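Nucleoporin NUP82 (PDB 5CWW) probably serves as a structural component of the nuclear pore complex, with this N-terminal portion of the chain forming its beta-propeller domain. Local coordinates at residues B[199-204]-B[214-219]; B[288-293]-B[357-362]; B[297-302]-B[332-337]. One frame throughout, in Å; residues are numbered along the deposited sequence.

Interaction 1: B[199-204]-B[214-219]; sequences VRVWEL and APTLAI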
ATOM      1  N   VAL B 199      -2.949  -2.188   8.508  1.00 43.10           N
ATOM      2  CA  VAL B 199      -2.115  -0.994   8.451  1.00 43.64           C
ATOM      3  C   VAL B 199      -1.667  -0.635   9.858  1.00 45.14           C
ATOM      4  O   VAL B 199      -2.491  -0.492  10.763  1.00 45.17           O
ATOM      5  CB  VAL B 199      -2.867   0.197   7.818  1.00 42.00           C
ATOM      6  CG1 VAL B 199      -1.987   1.443   7.786  1.00 41.08           C
ATOM      7  CG2 VAL B 199      -3.335  -0.159   6.413  1.00 42.57           C
ATOM      8  N   ARG B 200      -0.358  -0.502  10.040  1.00 45.27           N
ATOM      9  CA  ARG B 200       0.203  -0.199  11.351  1.00 47.99           C
ATOM     10  C   ARG B 200       1.149   0.991  11.300  1.00 48.16           C
ATOM     11  O   ARG B 200       2.107   1.008  10.525  1.00 49.96           O
ATOM     12  CB  ARG B 200       0.924  -1.426  11.912  1.00 49.07           C
ATOM     13  CG  ARG B 200      -0.013  -2.426  12.573  1.00 52.61           C
ATOM     14  CD  ARG B 200       0.743  -3.627  13.107  1.00 57.69           C
ATOM     15  NE  ARG B 200       0.860  -4.679  12.100  1.00 60.32           N
ATOM     16  CZ  ARG B 200       0.141  -5.797  12.070  1.00 62.86           C
ATOM     17  NH1 ARG B 200      -0.763  -6.053  13.004  1.00 62.26           N
ATOM     18  NH2 ARG B 200       0.339  -6.675  11.099  1.00 62.97           N
ATOM     19  N   VAL B 201       0.849   1.989  12.125  1.00 47.60           N
ATOM     20  CA  VAL B 201       1.679   3.177  12.258  1.00 47.14           C
ATOM     21  C   VAL B 201       2.598   3.044  13.475  1.00 49.64           C
ATOM     22  O   VAL B 201       2.126   2.893  14.605  1.00 51.76           O
ATOM     23  CB  VAL B 201       0.817   4.447  12.401  1.00 43.93           C
ATOM     24  CG1 VAL B 201       1.703   5.690  12.487  1.00 44.47           C
ATOM     25  CG2 VAL B 201      -0.170   4.564  11.235  1.00 41.99           C
ATOM     26  N   TRP B 202       3.906   3.098  13.237  1.00 49.09           N
ATOM     27  CA  TRP B 202       4.904   3.040  14.305  1.00 50.74           C
ATOM     28  C   TRP B 202       5.600   4.386  14.425  1.00 53.13           C
ATOM     29  O   TRP B 202       6.093   4.916  13.430  1.00 55.46           O
ATOM     30  CB  TRP B 202       5.942   1.950  14.033  1.00 49.27           C
ATOM     31  CG  TRP B 202       5.375   0.659  13.530  1.00 48.54           C
ATOM     32  CD1 TRP B 202       4.945   0.391  12.261  1.00 47.30           C
ATOM     33  CD2 TRP B 202       5.197  -0.552  14.276  1.00 50.32           C
ATOM     34  NE1 TRP B 202       4.503  -0.907  12.174  1.00 47.45           N
ATOM     35  CE2 TRP B 202       4.648  -1.508  13.398  1.00 50.36           C
ATOM     36  CE3 TRP B 202       5.447  -0.919  15.602  1.00 52.75           C
ATOM     37  CZ2 TRP B 202       4.343  -2.805  13.804  1.00 51.76           C
ATOM     38  CZ3 TRP B 202       5.142  -2.208  16.003  1.00 54.92           C
ATOM     39  CH2 TRP B 202       4.597  -3.135  15.108  1.00 53.39           C
ATOM     40  N   GLU B 203       5.644   4.932  15.637  1.00 52.11           N
ATOM     41  CA  GLU B 203       6.312   6.208  15.881  1.00 52.08           C
ATOM     42  C   GLU B 203       7.550   5.990  16.741  1.00 52.97           C
ATOM     43  O   GLU B 203       7.469   5.892  17.965  1.00 55.01           O
ATOM     44  CB  GLU B 203       5.346   7.188  16.544  1.00 52.51           C
ATOM     45  CG  GLU B 203       4.154   7.528  15.652  1.00 50.25           C
ATOM     46  CD  GLU B 203       3.162   8.460  16.313  1.00 51.44           C
ATOM     47  OE1 GLU B 203       3.572   9.544  16.774  1.00 52.03           O
ATOM     48  OE2 GLU B 203       1.968   8.098  16.376  1.00 50.77           O
ATOM     49  N   LEU B 204       8.700   5.927  16.078  1.00 53.06           N
ATOM     50  CA  LEU B 204       9.922   5.414  16.687  1.00 54.76           C
ATOM     51  C   LEU B 204      10.689   6.441  17.511  1.00 58.10           C
ATOM     52  O   LEU B 204      10.810   7.606  17.133  1.00 58.32           O
ATOM     53  CB  LEU B 204      10.842   4.853  15.601  1.00 54.09           C
ATOM     54  CG  LEU B 204      10.178   3.883  14.623  1.00 52.22           C
ATOM     55  CD1 LEU B 204      11.171   3.436  13.565  1.00 52.47           C
ATOM     56  CD2 LEU B 204       9.597   2.683  15.360  1.00 52.98           C
ATOM     57  N   ALA B 214       5.434  -2.096  19.753  1.00 56.83           N
ATOM     58  CA  ALA B 214       4.012  -1.970  19.454  1.00 53.84           C
ATOM     59  C   ALA B 214       3.727  -0.717  18.635  1.00 50.26           C
ATOM     60  O   ALA B 214       4.391   0.305  18.808  1.00 48.33           O
ATOM     61  CB  ALA B 214       3.206  -1.947  20.743  1.00 56.29           C
ATOM     62  N   PRO B 215       2.733  -0.789  17.735  1.00 51.07           N
ATOM     63  CA  PRO B 215       2.364   0.395  16.956  1.00 50.85           C
ATOM     64  C   PRO B 215       1.444   1.330  17.734  1.00 51.80           C
ATOM     65  O   PRO B 215       0.761   0.891  18.658  1.00 52.67           O
ATOM     66  CB  PRO B 215       1.647  -0.199  15.746  1.00 49.48           C
ATOM     67  CG  PRO B 215       1.022  -1.450  16.271  1.00 50.07           C
ATOM     68  CD  PRO B 215       1.933  -1.968  17.354  1.00 51.68           C
ATOM     69  N   THR B 216       1.436   2.604  17.359  1.00 51.84           N
ATOM     70  CA  THR B 216       0.552   3.586  17.973  1.00 53.72           C
ATOM     71  C   THR B 216      -0.861   3.435  17.414  1.00 52.11           C
ATOM     72  O   THR B 216      -1.844   3.763  18.079  1.00 53.72           O
ATOM     73  CB  THR B 216       1.052   5.020  17.736  1.00 54.82           C
ATOM     74  OG1 THR B 216       1.113   5.280  16.327  1.00 53.82           O
ATOM     75  CG2 THR B 216       2.434   5.215  18.346  1.00 56.80           C
ATOM     76  N   LEU B 217      -0.947   2.947  16.179  1.00 53.82           N
ATOM     77  CA  LEU B 217      -2.225   2.756  15.501  1.00 51.75           C
ATOM     78  C   LEU B 217      -2.189   1.475  14.679  1.00 49.26           C
ATOM     79  O   LEU B 217      -1.195   1.186  14.013  1.00 50.04           O
ATOM     80  CB  LEU B 217      -2.544   3.951  14.597  1.00 53.87           C
ATOM     81  CG  LEU B 217      -3.919   3.978  13.927  1.00 55.68           C
ATOM     82  CD1 LEU B 217      -5.031   4.107  14.960  1.00 58.34           C
ATOM     83  CD2 LEU B 217      -3.995   5.116  12.915  1.00 56.15           C
ATOM     84  N   ALA B 218      -3.271   0.708  14.740  1.00 48.50           N
ATOM     85  CA  ALA B 218      -3.379  -0.544  14.001  1.00 47.20           C
ATOM     86  C   ALA B 218      -4.781  -0.664  13.431  1.00 47.37           C
ATOM     87  O   ALA B 218      -5.759  -0.677  14.176  1.00 50.22           O
ATOM     88  CB  ALA B 218      -3.061  -1.731  14.893  1.00 47.61           C
ATOM     89  N   ILE B 219      -4.869  -0.754  12.107  1.00 44.79           N
ATOM     90  CA  ILE B 219      -6.152  -0.758  11.415  1.00 45.22           C
ATOM     91  C   ILE B 219      -6.307  -2.009  10.563  1.00 44.11           C
ATOM     92  O   ILE B 219      -5.498  -2.263   9.671  1.00 42.53           O
ATOM     93  CB  ILE B 219      -6.308   0.479  10.501  1.00 47.04           C
ATOM     94  CG1 ILE B 219      -6.073   1.769  11.293  1.00 50.48           C
ATOM     95  CG2 ILE B 219      -7.696   0.496   9.857  1.00 47.04           C
ATOM     96  CD1 ILE B 219      -5.889   2.994  10.420  1.00 51.24           C
TER
HETATM   97  O   HOH W   1       5.262   2.687  17.760  1.00 48.15           O

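Interaction 2: B[288-293]-B[357-362]; sequences LPQRWT and YTRPSR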
ATOM      1  N   LEU B 288      -2.867   9.884   9.916  1.00 44.42           N
ATOM      2  CA  LEU B 288      -1.808  10.590  10.629  1.00 45.13           C
ATOM      3  C   LEU B 288      -1.326   9.803  11.845  1.00 50.21           C
ATOM      4  O   LEU B 288      -2.114   9.110  12.492  1.00 50.94           O
ATOM      5  CB  LEU B 288      -2.297  11.971  11.075  1.00 43.77           C
ATOM      6  CG  LEU B 288      -2.450  13.047   9.998  1.00 44.09           C
ATOM      7  CD1 LEU B 288      -3.170  14.256  10.574  1.00 47.43           C
ATOM      8  CD2 LEU B 288      -1.098  13.457   9.440  1.00 42.88           C
ATOM      9  N   PRO B 289      -0.028   9.906  12.166  1.00 56.19           N
ATOM     10  CA  PRO B 289       0.415   9.403  13.469  1.00 57.07           C
ATOM     11  C   PRO B 289      -0.098  10.300  14.594  1.00 55.79           C
ATOM     12  O   PRO B 289      -0.701  11.334  14.306  1.00 57.20           O
ATOM     13  CB  PRO B 289       1.945   9.436  13.367  1.00 59.67           C
ATOM     14  CG  PRO B 289       2.246  10.383  12.265  1.00 59.89           C
ATOM     15  CD  PRO B 289       1.102  10.317  11.315  1.00 58.09           C
ATOM     16  N   GLN B 290       0.127   9.908  15.845  1.00 53.90           N
ATOM     17  CA  GLN B 290      -0.361  10.675  16.991  1.00 53.05           C
ATOM     18  C   GLN B 290       0.149  12.108  16.959  1.00 52.95           C
ATOM     19  O   GLN B 290      -0.538  13.031  17.398  1.00 51.69           O
ATOM     20  CB  GLN B 290       0.059  10.012  18.303  1.00 57.57           C
ATOM     21  CG  GLN B 290      -0.587   8.665  18.542  1.00 61.36           C
ATOM     22  CD  GLN B 290      -0.232   8.075  19.892  1.00 67.39           C
ATOM     23  OE1 GLN B 290      -1.107   7.624  20.633  1.00 70.58           O
ATOM     24  NE2 GLN B 290       1.055   8.065  20.216  1.00 68.22           N
ATOM     25  N   ARG B 291       1.361  12.280  16.444  1.00 56.40           N
ATOM     26  CA  ARG B 291       1.969  13.597  16.312  1.00 61.61           C
ATOM     27  C   ARG B 291       2.543  13.742  14.910  1.00 60.63           C
ATOM     28  O   ARG B 291       3.064  12.779  14.351  1.00 59.89           O
ATOM     29  CB  ARG B 291       3.054  13.794  17.370  1.00 69.42           C
ATOM     30  CG  ARG B 291       2.511  14.157  18.744  1.00 75.41           C
ATOM     31  CD  ARG B 291       3.580  14.047  19.818  1.00 84.96           C
ATOM     32  NE  ARG B 291       3.666  12.695  20.366  1.00 91.45           N
ATOM     33  CZ  ARG B 291       2.940  12.245  21.388  1.00 96.85           C
ATOM     34  NH1 ARG B 291       2.060  13.034  21.992  1.00 98.97           N
ATOM     35  NH2 ARG B 291       3.094  10.998  21.809  1.00 98.36           N
ATOM     36  N   TRP B 292       2.446  14.941  14.344  1.00 58.37           N
ATOM     37  CA  TRP B 292       2.834  15.159  12.953  1.00 56.46           C
ATOM     38  C   TRP B 292       3.386  16.564  12.719  1.00 56.91           C
ATOM     39  O   TRP B 292       3.096  17.495  13.471  1.00 58.38           O
ATOM     40  CB  TRP B 292       1.637  14.903  12.029  1.00 56.91           C
ATOM     41  CG  TRP B 292       0.421  15.726  12.348  1.00 58.07           C
ATOM     42  CD1 TRP B 292      -0.334  15.672  13.484  1.00 59.59           C
ATOM     43  CD2 TRP B 292      -0.189  16.716  11.511  1.00 59.52           C
ATOM     44  NE1 TRP B 292      -1.370  16.571  13.410  1.00 61.38           N
ATOM     45  CE2 TRP B 292      -1.304  17.225  12.208  1.00 61.81           C
ATOM     46  CE3 TRP B 292       0.100  17.225  10.241  1.00 59.66           C
ATOM     47  CZ2 TRP B 292      -2.126  18.216  11.679  1.00 62.19           C
ATOM     48  CZ3 TRP B 292      -0.719  18.210   9.717  1.00 61.46           C
ATOM     49  CH2 TRP B 292      -1.818  18.694  10.435  1.00 62.13           C
ATOM     50  N   THR B 293       4.189  16.692  11.668  1.00 60.03           N
ATOM     51  CA  THR B 293       4.852  17.946  11.319  1.00 62.10           C
ATOM     52  C   THR B 293       4.491  18.349   9.891  1.00 61.38           C
ATOM     53  O   THR B 293       4.957  17.726   8.939  1.00 60.98           O
ATOM     54  CB  THR B 293       6.382  17.824  11.435  1.00 67.85           C
ATOM     55  OG1 THR B 293       6.735  17.528  12.790  1.00 70.12           O
ATOM     56  CG2 THR B 293       7.069  19.119  11.004  1.00 68.25           C
ATOM     57  N   TYR B 357       2.221  19.155  15.703  1.00 64.99           N
ATOM     58  CA  TYR B 357       0.819  19.071  16.089  1.00 62.76           C
ATOM     59  C   TYR B 357       0.469  17.648  16.500  1.00 61.46           C
ATOM     60  O   TYR B 357       1.180  16.703  16.161  1.00 60.17           O
ATOM     61  CB  TYR B 357      -0.092  19.510  14.940  1.00 62.51           C
ATOM     62  CG  TYR B 357       0.100  20.940  14.493  1.00 67.70           C
ATOM     63  CD1 TYR B 357       1.133  21.288  13.634  1.00 69.25           C
ATOM     64  CD2 TYR B 357      -0.766  21.940  14.916  1.00 70.92           C
ATOM     65  CE1 TYR B 357       1.306  22.595  13.218  1.00 71.51           C
ATOM     66  CE2 TYR B 357      -0.601  23.250  14.504  1.00 73.54           C
ATOM     67  CZ  TYR B 357       0.435  23.570  13.654  1.00 74.47           C
ATOM     68  OH  TYR B 357       0.605  24.872  13.243  1.00 77.64           O
ATOM     69  N   THR B 358      -0.631  17.505  17.232  1.00 60.99           N
ATOM     70  CA  THR B 358      -1.165  16.191  17.562  1.00 61.16           C
ATOM     71  C   THR B 358      -2.316  15.879  16.618  1.00 58.89           C
ATOM     72  O   THR B 358      -2.941  16.785  16.068  1.00 57.42           O
ATOM     73  CB  THR B 358      -1.660  16.112  19.017  1.00 63.47           C
ATOM     74  OG1 THR B 358      -2.902  16.816  19.144  1.00 65.01           O
ATOM     75  CG2 THR B 358      -0.633  16.708  19.969  1.00 65.20           C
ATOM     76  N   ARG B 359      -2.584  14.594  16.417  1.00 59.85           N
ATOM     77  CA  ARG B 359      -3.674  14.184  15.545  1.00 59.49           C
ATOM     78  C   ARG B 359      -5.008  14.583  16.165  1.00 59.19           C
ATOM     79  O   ARG B 359      -5.226  14.351  17.353  1.00 61.55           O
ATOM     80  CB  ARG B 359      -3.650  12.676  15.307  1.00 61.59           C
ATOM     81  CG  ARG B 359      -4.672  12.197  14.289  1.00 63.21           C
ATOM     82  CD  ARG B 359      -5.160  10.800  14.617  1.00 65.08           C
ATOM     83  NE  ARG B 359      -4.089   9.809  14.544  1.00 66.44           N
ATOM     84  CZ  ARG B 359      -3.599   9.127  15.576  1.00 67.86           C
ATOM     85  NH1 ARG B 359      -4.064   9.309  16.805  1.00 68.94           N
ATOM     86  NH2 ARG B 359      -2.625   8.252  15.374  1.00 65.48           N
ATOM     87  N   PRO B 360      -5.899  15.199  15.371  1.00 56.46           N
ATOM     88  CA  PRO B 360      -7.261  15.416  15.864  1.00 57.79           C
ATOM     89  C   PRO B 360      -7.912  14.110  16.299  1.00 60.39           C
ATOM     90  O   PRO B 360      -7.731  13.088  15.633  1.00 60.17           O
ATOM     91  CB  PRO B 360      -7.980  16.012  14.653  1.00 55.22           C
ATOM     92  CG  PRO B 360      -6.902  16.706  13.892  1.00 54.62           C
ATOM     93  CD  PRO B 360      -5.680  15.844  14.063  1.00 53.49           C
ATOM     94  N   SER B 361      -8.654  14.146  17.401  1.00 63.52           N
ATOM     95  CA  SER B 361      -9.344  12.964  17.899  1.00 64.19           C
ATOM     96  C   SER B 361     -10.730  12.850  17.278  1.00 63.48           C
ATOM     97  O   SER B 361     -11.284  11.756  17.185  1.00 62.89           O
ATOM     98  CB  SER B 361      -9.451  13.003  19.424  1.00 68.06           C
ATOM     99  OG  SER B 361      -8.173  12.858  20.020  1.00 69.24           O
ATOM    100  N   ARG B 362     -11.283  13.985  16.863  1.00 62.68           N
ATOM    101  CA  ARG B 362     -12.580  14.010  16.188  1.00 64.17           C
ATOM    102  C   ARG B 362     -12.376  14.251  14.693  1.00 58.95           C
ATOM    103  O   ARG B 362     -11.415  14.915  14.306  1.00 57.15           O
ATOM    104  CB  ARG B 362     -13.476  15.095  16.780  1.00 74.32           C
ATOM    105  CG  ARG B 362     -13.559  15.078  18.296  1.00 85.75           C
ATOM    106  CD  ARG B 362     -14.319  16.282  18.820  1.00 96.91           C
ATOM    107  NE  ARG B 362     -14.173  16.436  20.265  1.00106.63           N
ATOM    108  CZ  ARG B 362     -14.716  17.421  20.973  1.00114.81           C
ATOM    109  NH1 ARG B 362     -15.447  18.352  20.373  1.00117.86           N
ATOM    110  NH2 ARG B 362     -14.527  17.478  22.283  1.00117.76           N
TER
HETATM  111  O   HOH W   2      -2.888   6.450  18.235  1.00 65.12           O

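Interaction 3: B[297-302]-B[332-337]; sequences TLIPSL and EWMSEI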
ATOM      1  N   THR B 297       2.830  25.631   4.716  1.00 70.36           N
ATOM      2  CA  THR B 297       1.735  25.969   3.815  1.00 72.26           C
ATOM      3  C   THR B 297       0.604  24.938   3.781  1.00 68.64           C
ATOM      4  O   THR B 297      -0.422  25.169   3.139  1.00 71.13           O
ATOM      5  CB  THR B 297       2.258  26.152   2.376  1.00 75.45           C
ATOM      6  OG1 THR B 297       1.178  26.529   1.512  1.00 79.95           O
ATOM      7  CG2 THR B 297       2.902  24.867   1.861  1.00 72.23           C
ATOM      8  N   LEU B 298       0.776  23.811   4.463  1.00 62.72           N
ATOM      9  CA  LEU B 298      -0.207  22.730   4.382  1.00 58.88           C
ATOM     10  C   LEU B 298      -1.509  23.085   5.100  1.00 59.53           C
ATOM     11  O   LEU B 298      -2.585  23.039   4.504  1.00 57.78           O
ATOM     12  CB  LEU B 298       0.366  21.433   4.961  1.00 58.46           C
ATOM     13  CG  LEU B 298      -0.492  20.185   4.729  1.00 59.04           C
ATOM     14  CD1 LEU B 298      -0.568  19.843   3.243  1.00 59.55           C
ATOM     15  CD2 LEU B 298       0.037  18.999   5.516  1.00 57.80           C
ATOM     16  N   ILE B 299      -1.408  23.434   6.380  1.00 60.57           N
ATOM     17  CA  ILE B 299      -2.588  23.721   7.196  1.00 62.57           C
ATOM     18  C   ILE B 299      -3.421  24.886   6.651  1.00 67.85           C
ATOM     19  O   ILE B 299      -4.642  24.766   6.553  1.00 70.06           O
ATOM     20  CB  ILE B 299      -2.188  24.013   8.662  1.00 61.91           C
ATOM     21  CG1 ILE B 299      -1.673  22.726   9.313  1.00 59.61           C
ATOM     22  CG2 ILE B 299      -3.377  24.557   9.461  1.00 61.24           C
ATOM     23  CD1 ILE B 299      -1.174  22.883  10.739  1.00 61.03           C
ATOM     24  N   PRO B 300      -2.781  26.017   6.304  1.00 69.05           N
ATOM     25  CA  PRO B 300      -3.594  27.118   5.772  1.00 68.99           C
ATOM     26  C   PRO B 300      -4.294  26.776   4.454  1.00 64.26           C
ATOM     27  O   PRO B 300      -5.413  27.240   4.230  1.00 64.77           O
ATOM     28  CB  PRO B 300      -2.577  28.249   5.574  1.00 72.19           C
ATOM     29  CG  PRO B 300      -1.247  27.593   5.576  1.00 71.17           C
ATOM     30  CD  PRO B 300      -1.374  26.412   6.477  1.00 70.43           C
ATOM     31  N   SER B 301      -3.654  25.982   3.602  1.00 62.54           N
ATOM     32  CA  SER B 301      -4.270  25.593   2.338  1.00 62.08           C
ATOM     33  C   SER B 301      -5.466  24.674   2.582  1.00 61.50           C
ATOM     34  O   SER B 301      -6.494  24.797   1.917  1.00 61.66           O
ATOM     35  CB  SER B 301      -3.252  24.906   1.423  1.00 62.05           C
ATOM     36  OG  SER B 301      -3.000  23.576   1.840  1.00 60.29           O
ATOM     37  N   LEU B 302      -5.336  23.761   3.540  1.00 60.51           N
ATOM     38  CA  LEU B 302      -6.436  22.864   3.886  1.00 61.37           C
ATOM     39  C   LEU B 302      -7.611  23.616   4.501  1.00 62.19           C
ATOM     40  O   LEU B 302      -8.765  23.333   4.182  1.00 60.18           O
ATOM     41  CB  LEU B 302      -5.963  21.771   4.848  1.00 62.90           C
ATOM     42  CG  LEU B 302      -5.101  20.664   4.238  1.00 62.61           C
ATOM     43  CD1 LEU B 302      -4.542  19.768   5.332  1.00 63.24           C
ATOM     44  CD2 LEU B 302      -5.898  19.844   3.233  1.00 62.34           C
ATOM     45  N   GLU B 332     -14.814  19.721  11.595  1.00 60.45           N
ATOM     46  CA  GLU B 332     -14.601  19.247  12.956  1.00 62.01           C
ATOM     47  C   GLU B 332     -13.140  18.848  13.152  1.00 59.42           C
ATOM     48  O   GLU B 332     -12.522  19.171  14.166  1.00 57.32           O
ATOM     49  CB  GLU B 332     -15.529  18.070  13.255  1.00 66.31           C
ATOM     50  CG  GLU B 332     -15.519  17.616  14.701  1.00 72.92           C
ATOM     51  CD  GLU B 332     -16.573  16.563  14.986  1.00 77.99           C
ATOM     52  OE1 GLU B 332     -17.324  16.203  14.054  1.00 78.99           O
ATOM     53  OE2 GLU B 332     -16.650  16.095  16.142  1.00 80.81           O
ATOM     54  N   TRP B 333     -12.594  18.153  12.159  1.00 56.25           N
ATOM     55  CA  TRP B 333     -11.187  17.771  12.152  1.00 56.33           C
ATOM     56  C   TRP B 333     -10.283  18.999  12.263  1.00 57.30           C
ATOM     57  O   TRP B 333      -9.363  19.031  13.081  1.00 59.36           O
ATOM     58  CB  TRP B 333     -10.874  16.984  10.877  1.00 54.96           C
ATOM     59  CG  TRP B 333      -9.473  16.472  10.773  1.00 53.36           C
ATOM     60  CD1 TRP B 333      -8.984  15.313  11.301  1.00 52.15           C
ATOM     61  CD2 TRP B 333      -8.382  17.085  10.073  1.00 53.64           C
ATOM     62  NE1 TRP B 333      -7.654  15.170  10.982  1.00 52.24           N
ATOM     63  CE2 TRP B 333      -7.262  16.245  10.228  1.00 52.70           C
ATOM     64  CE3 TRP B 333      -8.244  18.263   9.335  1.00 54.84           C
ATOM     65  CZ2 TRP B 333      -6.019  16.549   9.676  1.00 53.54           C
ATOM     66  CZ3 TRP B 333      -7.012  18.562   8.786  1.00 54.99           C
ATOM     67  CH2 TRP B 333      -5.915  17.708   8.961  1.00 54.74           C
ATOM     68  N   MET B 334     -10.561  20.011  11.446  1.00 57.97           N
ATOM     69  CA  MET B 334      -9.750  21.224  11.418  1.00 58.81           C
ATOM     70  C   MET B 334      -9.845  22.018  12.718  1.00 64.19           C
ATOM     71  O   MET B 334      -8.872  22.649  13.134  1.00 63.68           O
ATOM     72  CB  MET B 334     -10.169  22.112  10.243  1.00 57.01           C
ATOM     73  CG  MET B 334      -9.363  23.405  10.111  1.00 58.54           C
ATOM     74  SD  MET B 334      -7.583  23.133   9.990  1.00 73.91           S
ATOM     75  CE  MET B 334      -7.477  22.271   8.422  1.00 58.37           C
ATOM     76  N   SER B 335     -11.013  21.996  13.354  1.00 69.93           N
ATOM     77  CA  SER B 335     -11.225  22.766  14.578  1.00 76.00           C
ATOM     78  C   SER B 335     -10.307  22.276  15.696  1.00 74.87           C
ATOM     79  O   SER B 335      -9.950  23.037  16.596  1.00 76.20           O
ATOM     80  CB  SER B 335     -12.686  22.681  15.024  1.00 80.77           C
ATOM     81  OG  SER B 335     -12.985  21.405  15.563  1.00 81.22           O
ATOM     82  N   GLU B 336      -9.927  21.005  15.630  1.00 74.90           N
ATOM     83  CA  GLU B 336      -8.984  20.438  16.586  1.00 74.06           C
ATOM     84  C   GLU B 336      -7.585  21.014  16.376  1.00 70.17           C
ATOM     85  O   GLU B 336      -6.758  21.000  17.285  1.00 72.53           O
ATOM     86  CB  GLU B 336      -8.942  18.915  16.455  1.00 77.93           C
ATOM     87  CG  GLU B 336     -10.275  18.221  16.713  1.00 81.73           C
ATOM     88  CD  GLU B 336     -10.443  17.788  18.155  1.00 85.67           C
ATOM     89  OE1 GLU B 336      -9.560  17.070  18.669  1.00 85.43           O
ATOM     90  OE2 GLU B 336     -11.462  18.164  18.773  1.00 88.99           O
ATOM     91  N   ILE B 337      -7.330  21.518  15.172  1.00 70.09           N
ATOM     92  CA  ILE B 337      -6.022  22.067  14.829  1.00 70.20           C
ATOM     93  C   ILE B 337      -5.953  23.572  15.096  1.00 78.49           C
ATOM     94  O   ILE B 337      -4.919  24.081  15.531  1.00 77.95           O
ATOM     95  CB  ILE B 337      -5.672  21.787  13.350  1.00 66.22           C
ATOM     96  CG1 ILE B 337      -5.684  20.276  13.090  1.00 64.00           C
ATOM     97  CG2 ILE B 337      -4.305  22.368  12.997  1.00 65.05           C
ATOM     98  CD1 ILE B 337      -5.511  19.884  11.634  1.00 62.38           C
TER

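Interaction 1: B[199-204]-B[214-219]
P215 packs on one face of the W202 indole, its CB lying over the six-membered ring in a CH-pi contact, 3.8 Å from the ring centroid and 9° off the normal. The two side chains lie side by side, and P215 CD comes to 3.5 Å from W202 CZ3. W202 NE1 hydrogen-bonds T192 OG1 and so restrains ring rotation. An alanine in place of W202 would probably leave P215 without the flat surface it rests on and the T192 hydroxyl without its indole partner. R200 adds aliphatic packing, its CD 3.9 Å from P215 CG. T216 and L217 both face V201, a classic beta bulge: V201 O accepts from T216 N at 2.9 Å, and weakly from L217 N. With chi1 at 60°, T216 OG1 sits between its backbone N and carbonyl carbon, within reach of both E203 OE2 (2.9 Å) and V201 O; E203 OE2 is hydrogen-bonded to Q290 N. Water 1 links E203 N to A214 O. Beyond the bulge, V199 and I219 form an antiparallel hydrogen-bonded pair. Strand 217-220 forms one edge of a four-stranded propeller blade, joined through strand 198-203 to strand 189-194, while V199 touches L221 and I219 touches L224 of helix 221-225.

Interaction 2: B[288-293]-B[357-362]
R359 grips L288 O side-on with two nitrogens, NE at 2.9 Å and NH2 at 3.1 Å, both reaching the oxygen from the same face of the carbonyl plane. The oxygen lies close to the guanidinium plane, and Q290 CA covers one face of that group, offset toward its rim. W292 makes the other main contact. Its NE1 donates to T358 O at 3.1 Å; the acceptor is in the ring plane, yet the donor stands 81° out of the carbonyl plane, almost directly above it. Y357 CB makes a CH-pi contact with the five-membered ring, 3.9 Å from its centroid, and L288 CD1 covers the opposite face of the indole. Behind these side chains, W292 and Y357 exchange both backbone hydrogen bonds, and R359 N donates to Q290 O at 2.8 Å. Further out, Q340 OE1 accepts from T358 N, E355 OE1 binds Y357 OH, and L288 and P360 rest on W333. This is a short antiparallel strand pairing, 291-292 with 354-358, that closes the base of a largely helical insertion between the third and fourth strands of a propeller blade.

Interaction 3: B[297-302]-B[332-337]
The terminal methyl of I299, CD1, meets the branch methyl of I337, CG2, at 3.9 Å, and the two side chains cross obliquely. A second apolar contact joins M334 to L302, with M334 CE 3.9 Å from L302 CB. The methionine chain is bent twice, at chi2 (56°) and chi3 (65°), and the second bend places its terminal methyl against the start of the partner helix, where it also comes near the backbone O of I299. In each pair a chain end, I299 CD1 or M334 CE, bridges to an atom near the partner's backbone, across axes that come no closer than 11.6 Å.

The aromatic contribution comes from W333. L302 CD1 comes to 4.4 Å from W333 CH2, a loose approach. Within its own helix the indole is better covered: I337 CD1 stands 3.4 Å above one face, toward the rim. The rings of W267 and W450 also meet W333.

The two segments belong to an antiparallel helical hairpin, helices 298-315 and 321-338, crossing here at -142°. The start of the first helix faces the end of the second, at the end of the hairpin next to the small sheet of strands 291-292, 354-358 and 343-345. Y357 of strand 354-358 touches both I299 and I337.

Between the two segments there is no polar bond; the serines bond within their own helices, while E336 turns to residues outside them. S301 OG donates to L298 O at 2.7 Å, and this oxygen also accepts from L302 N. S335 OG likewise donates to E332 O, at 2.7 Å, though the backbone bonds to that oxygen are weak. Q340 NE2 hydrogen-bonds E336 O, while the carboxylate of E336 makes a weak hydrogen bond with S361 N and a long, weak ion pair with R362.

Interactions 1 and 2 both pair antiparallel strands and are partly buried, whereas interaction 3 is a buried helix-helix contact farther from the centre of the chain. Their chemistry differs accordingly: backbone hydrogen bonds, a bulge and a tryptophan face in the blade edge of interaction 1; the same kind of backbone pairing reinforced by an arginine and an indole N-H in interaction 2; apolar side chains alone between the helices in interaction 3. Interaction 2 joins the other two. E203 touches Q290 on the blade side, and P360 packs on W333 on the helical side. Interaction 3 is nested in the loop that interaction 2 closes, and interactions 1 and 3 do not touch.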